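PDB 2C4N: ribonucleotide monophosphatase NagD from Escherichia coli, which hydrolyses ribonucleoside 5'-monophosphates such as UMP to the nucleoside and phosphate, as a magnesium-dependent phosphatase of the HAD superfamily. Local coordinates for the interface of chains A and B and the interface of chains A and C. Numbering follows the deposited sequence. Chains: chain A/B/C, Protein NAGD.

Contact 1 and contact 2 lie about 29 Å apart, centre to centre of their C-alpha atoms, and share no residue. In contact 1, chain A meets chain B through helices 124-135 and 156-167; in contact 2, it meets chain C around strand 172-173 and the start of helix 180-189. Each interface is two-fold symmetric, so together they can join copies into the deposited tetramer. NagD is a monomer, however, so both may be crystal contacts. Contact 2 is nearer the catalytic A:Asp11, about 20 Å from its centre against about 30 Å for contact 1.

Contact 1: the interface of chains A and B. Residues chain A 124, 127-128, 166; chain B 152-154.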
# COMPACT_ATOMS: atom_id res chain seq x y z
N TRP A 124 16.97 -16.84 -5.81
CA TRP A 124 16.46 -16.27 -7.04
C TRP A 124 15.63 -17.27 -7.84
O TRP A 124 14.56 -16.94 -8.36
CB TRP A 124 17.64 -15.78 -7.89
CG TRP A 124 17.29 -14.88 -9.03
CD1 TRP A 124 17.28 -13.51 -9.02
CD2 TRP A 124 16.95 -15.27 -10.36
NE1 TRP A 124 16.96 -13.03 -10.26
CE2 TRP A 124 16.74 -14.09 -11.11
CE3 TRP A 124 16.79 -16.51 -11.00
CZ2 TRP A 124 16.40 -14.11 -12.46
CZ3 TRP A 124 16.44 -16.53 -12.35
CH2 TRP A 124 16.25 -15.34 -13.06
N MET A 127 12.20 -17.92 -6.14
CA MET A 127 11.34 -16.75 -6.29
C MET A 127 10.79 -16.73 -7.72
O MET A 127 9.61 -16.47 -7.94
CB MET A 127 12.12 -15.46 -6.03
CG MET A 127 11.25 -14.22 -5.98
SD MET A 127 12.16 -12.66 -6.02
CE MET A 127 13.13 -12.77 -4.53
N HIS A 128 11.67 -17.02 -8.67
CA HIS A 128 11.31 -17.04 -10.09
C HIS A 128 10.22 -18.06 -10.37
O HIS A 128 9.18 -17.73 -10.93
CB HIS A 128 12.56 -17.36 -10.93
CG HIS A 128 12.27 -17.57 -12.38
ND1 HIS A 128 12.96 -18.49 -13.14
CD2 HIS A 128 11.38 -16.98 -13.21
CE1 HIS A 128 12.50 -18.46 -14.38
NE2 HIS A 128 11.55 -17.55 -14.45
N ILE A 166 6.37 -9.70 -8.24
CA ILE A 166 6.47 -10.16 -9.62
C ILE A 166 5.14 -10.62 -10.20
O ILE A 166 4.78 -10.25 -11.32
CB ILE A 166 7.49 -11.32 -9.74
CG1 ILE A 166 8.88 -10.85 -9.30
CG2 ILE A 166 7.54 -11.85 -11.18
CD1 ILE A 166 9.90 -11.96 -9.18
N PHE B 152 9.05 -13.77 -16.12
CA PHE B 152 8.86 -13.48 -14.71
C PHE B 152 10.17 -13.56 -13.94
O PHE B 152 10.19 -13.88 -12.75
CB PHE B 152 7.80 -14.41 -14.12
CG PHE B 152 6.43 -14.18 -14.68
CD1 PHE B 152 5.89 -15.03 -15.63
CD2 PHE B 152 5.68 -13.07 -14.27
CE1 PHE B 152 4.63 -14.79 -16.18
CE2 PHE B 152 4.42 -12.81 -14.81
CZ PHE B 152 3.89 -13.68 -15.77
N TYR B 153 11.25 -13.26 -14.63
CA TYR B 153 12.59 -13.25 -14.05
C TYR B 153 12.67 -12.14 -13.01
O TYR B 153 12.41 -10.98 -13.33
CB TYR B 153 13.63 -12.99 -15.13
CG TYR B 153 13.98 -14.17 -16.00
CD1 TYR B 153 13.07 -15.20 -16.23
CD2 TYR B 153 15.23 -14.25 -16.61
CE1 TYR B 153 13.40 -16.28 -17.05
CE2 TYR B 153 15.56 -15.32 -17.44
CZ TYR B 153 14.64 -16.33 -17.65
OH TYR B 153 14.97 -17.38 -18.47
N PRO B 154 13.04 -12.48 -11.77
CA PRO B 154 13.13 -11.44 -10.75
C PRO B 154 14.11 -10.35 -11.17
O PRO B 154 15.17 -10.64 -11.73
CB PRO B 154 13.62 -12.20 -9.52
CG PRO B 154 13.01 -13.58 -9.72
CD PRO B 154 13.28 -13.81 -11.19
O HOH W 1 9.60 -16.65 -16.82
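Between A:His128 and B:Phe152 a bridging water, water 1, is held from both chains. It sits 3.0 Å from B:Phe152 N, the backbone amide, and 3.2 Å from A:His128 NE2, an imidazole nitrogen. Both hydrogen bonds are nearly straight, and the water lies in the plane of the imidazole, at its edge. A:His128 has CG anti to its own backbone N (chi1 173°), which carries the ring off helix 124-135 towards the loop of chain B.

B:Pro154 is the apolar plug of the patch. Its CD lies over the six-membered ring of A:Trp124, 3.7 Å from the centroid, in a CH-pi contact displaced towards the rim. CD also meets the CB methylene of A:His128, while on the far side of the proline CG comes to 3.5 Å from A:Ile166 CD1, the end of the longer isoleucine branch. A:Ile166 CG2, the short branch, rests 3.8 Å from B:Phe152 CD2. A:Met127 adds its thioether sulfur, SD, beside B:Pro154 CB. The indole N-H gives only a weak hydrogen bond, 3.3 Å from A:Trp124 NE1 to the carbonyl B:Pro154 O.

B:Tyr153 packs against two rings of chain A, which approach from the same side of its plane. The A:Trp124 benzo edge points at the phenol, with CH2 3.8 Å from B:Tyr153 CD2 and the planes 82° apart. A:His128 brings its CE1-NE2 edge to the CD1-CE1 side of the phenol, also steeply inclined. The tyrosine is poorly ordered, so these ring contacts are less certain.

On chain A the receiving groove lies between helix 124-135 and the end of helix 156-167; on chain B the inserted segment is the loop just before helix 156-167. These elements probably belong to the cap inserted into the HAD core.

Contact 2: the interface of chains A and C. Residues chain A 172, 178-180, 183; chain C 179, 211-212.
Aromatic stacking joins A:Trp180 to C:Phe211. The phenyl lies parallel to the indole, with planes 2° apart and centroids of the phenyl and the five-membered ring separated by 4.6 Å. The overlap is offset: C:Phe211 CE1 and CZ lie by the pyrrole CD1 and NE1, with CE1 3.4 Å from A:Trp180 CD1. With chi1 at -172°, the indole leaves the first turn of helix 180-189 pointing away from the backbone N and reaches the phenyl. A:Phe172 touches the same phenyl with its leading atom, CZ, 3.8 Å from C:Phe211 CE1.

The polar link is a hydrogen bond from the carboxamide C:Gln212 NE2 to the hydroxyl A:Ser178 OG, close to the amide plane. Its modelled length of 2.4 Å is implausibly short and should be doubted. A bend at chi2 (-129°) turns the amide towards the serine. A:Ser178 OG is also a weak acceptor for the backbone A:Trp180 N, a capping-like contact at the helix start.

Proline packing completes the patch. A:Pro179 CD lies against the glutamine amide, 3.7 Å from C:Gln212 CD, and its CG meets its symmetry mate tightly, 3.5 Å from C:Pro179 CG, the two side chains crossing at about a right angle.

Chain A supplies strand 172-173, the loop with A:Ser178 and A:Pro179, and the start of helix 180-189; chain C supplies the end of helix 203-212, which begins two residues after the magnesium ligand C:Asp201. These elements probably belong to the HAD core.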
# COMPACT_ATOMS: atom_id res chain seq x y z
N PHE A 172 -2.76 -16.59 0.49
CA PHE A 172 -3.69 -16.73 1.58
C PHE A 172 -2.76 -17.18 2.71
O PHE A 172 -2.12 -18.23 2.60
CB PHE A 172 -4.71 -17.84 1.30
CG PHE A 172 -5.57 -18.18 2.49
CD1 PHE A 172 -6.61 -17.33 2.88
CD2 PHE A 172 -5.32 -19.32 3.24
CE1 PHE A 172 -7.38 -17.61 4.00
CE2 PHE A 172 -6.09 -19.61 4.37
CZ PHE A 172 -7.11 -18.76 4.75
N SER A 178 -5.09 -14.52 10.70
CA SER A 178 -6.19 -15.19 10.03
C SER A 178 -6.99 -16.02 11.05
O SER A 178 -6.43 -16.82 11.79
CB SER A 178 -5.66 -16.10 8.92
OG SER A 178 -6.70 -16.89 8.39
N PRO A 179 -8.31 -15.82 11.09
CA PRO A 179 -9.15 -16.57 12.04
C PRO A 179 -9.20 -18.07 11.73
O PRO A 179 -9.47 -18.89 12.61
CB PRO A 179 -10.52 -15.90 11.88
CG PRO A 179 -10.18 -14.51 11.45
CD PRO A 179 -9.08 -14.74 10.45
N TRP A 180 -8.94 -18.44 10.48
CA TRP A 180 -9.01 -19.85 10.11
C TRP A 180 -8.14 -20.78 10.95
O TRP A 180 -8.57 -21.87 11.32
CB TRP A 180 -8.65 -20.05 8.64
CG TRP A 180 -8.91 -21.46 8.20
CD1 TRP A 180 -10.10 -21.98 7.78
CD2 TRP A 180 -7.99 -22.55 8.26
NE1 TRP A 180 -9.98 -23.33 7.57
CE2 TRP A 180 -8.69 -23.71 7.85
CE3 TRP A 180 -6.64 -22.67 8.61
CZ2 TRP A 180 -8.09 -24.97 7.80
CZ3 TRP A 180 -6.04 -23.92 8.55
CH2 TRP A 180 -6.76 -25.05 8.15
N ARG A 183 -9.84 -21.75 13.95
CA ARG A 183 -10.87 -22.74 13.64
C ARG A 183 -10.22 -24.12 13.57
O ARG A 183 -10.75 -25.10 14.09
CB ARG A 183 -11.54 -22.42 12.30
CG ARG A 183 -12.93 -21.81 12.44
CD ARG A 183 -13.84 -22.77 13.19
NE ARG A 183 -14.77 -22.07 14.07
CZ ARG A 183 -15.49 -22.66 15.01
NH1 ARG A 183 -15.40 -23.97 15.19
NH2 ARG A 183 -16.30 -21.95 15.77
N PRO C 179 -14.44 -11.99 9.49
CA PRO C 179 -15.18 -13.16 9.97
C PRO C 179 -16.10 -12.85 11.16
O PRO C 179 -17.07 -13.56 11.40
CB PRO C 179 -14.06 -14.14 10.35
CG PRO C 179 -12.93 -13.73 9.45
CD PRO C 179 -12.99 -12.23 9.52
N PHE C 211 -15.64 -18.99 4.94
CA PHE C 211 -14.56 -19.96 5.04
C PHE C 211 -13.74 -19.79 6.32
O PHE C 211 -13.48 -20.76 7.04
CB PHE C 211 -13.65 -19.86 3.82
CG PHE C 211 -12.43 -20.71 3.91
CD1 PHE C 211 -11.23 -20.20 4.39
CD2 PHE C 211 -12.51 -22.07 3.59
CE1 PHE C 211 -10.12 -21.02 4.54
CE2 PHE C 211 -11.40 -22.89 3.75
CZ PHE C 211 -10.21 -22.37 4.22
N GLN C 212 -13.33 -18.56 6.58
CA GLN C 212 -12.54 -18.27 7.77
C GLN C 212 -13.30 -18.53 9.06
O GLN C 212 -12.70 -18.85 10.09
CB GLN C 212 -12.06 -16.82 7.74
CG GLN C 212 -11.13 -16.54 6.58
CD GLN C 212 -9.86 -15.86 7.01
OE1 GLN C 212 -9.65 -14.68 6.75
NE2 GLN C 212 -9.00 -16.60 7.69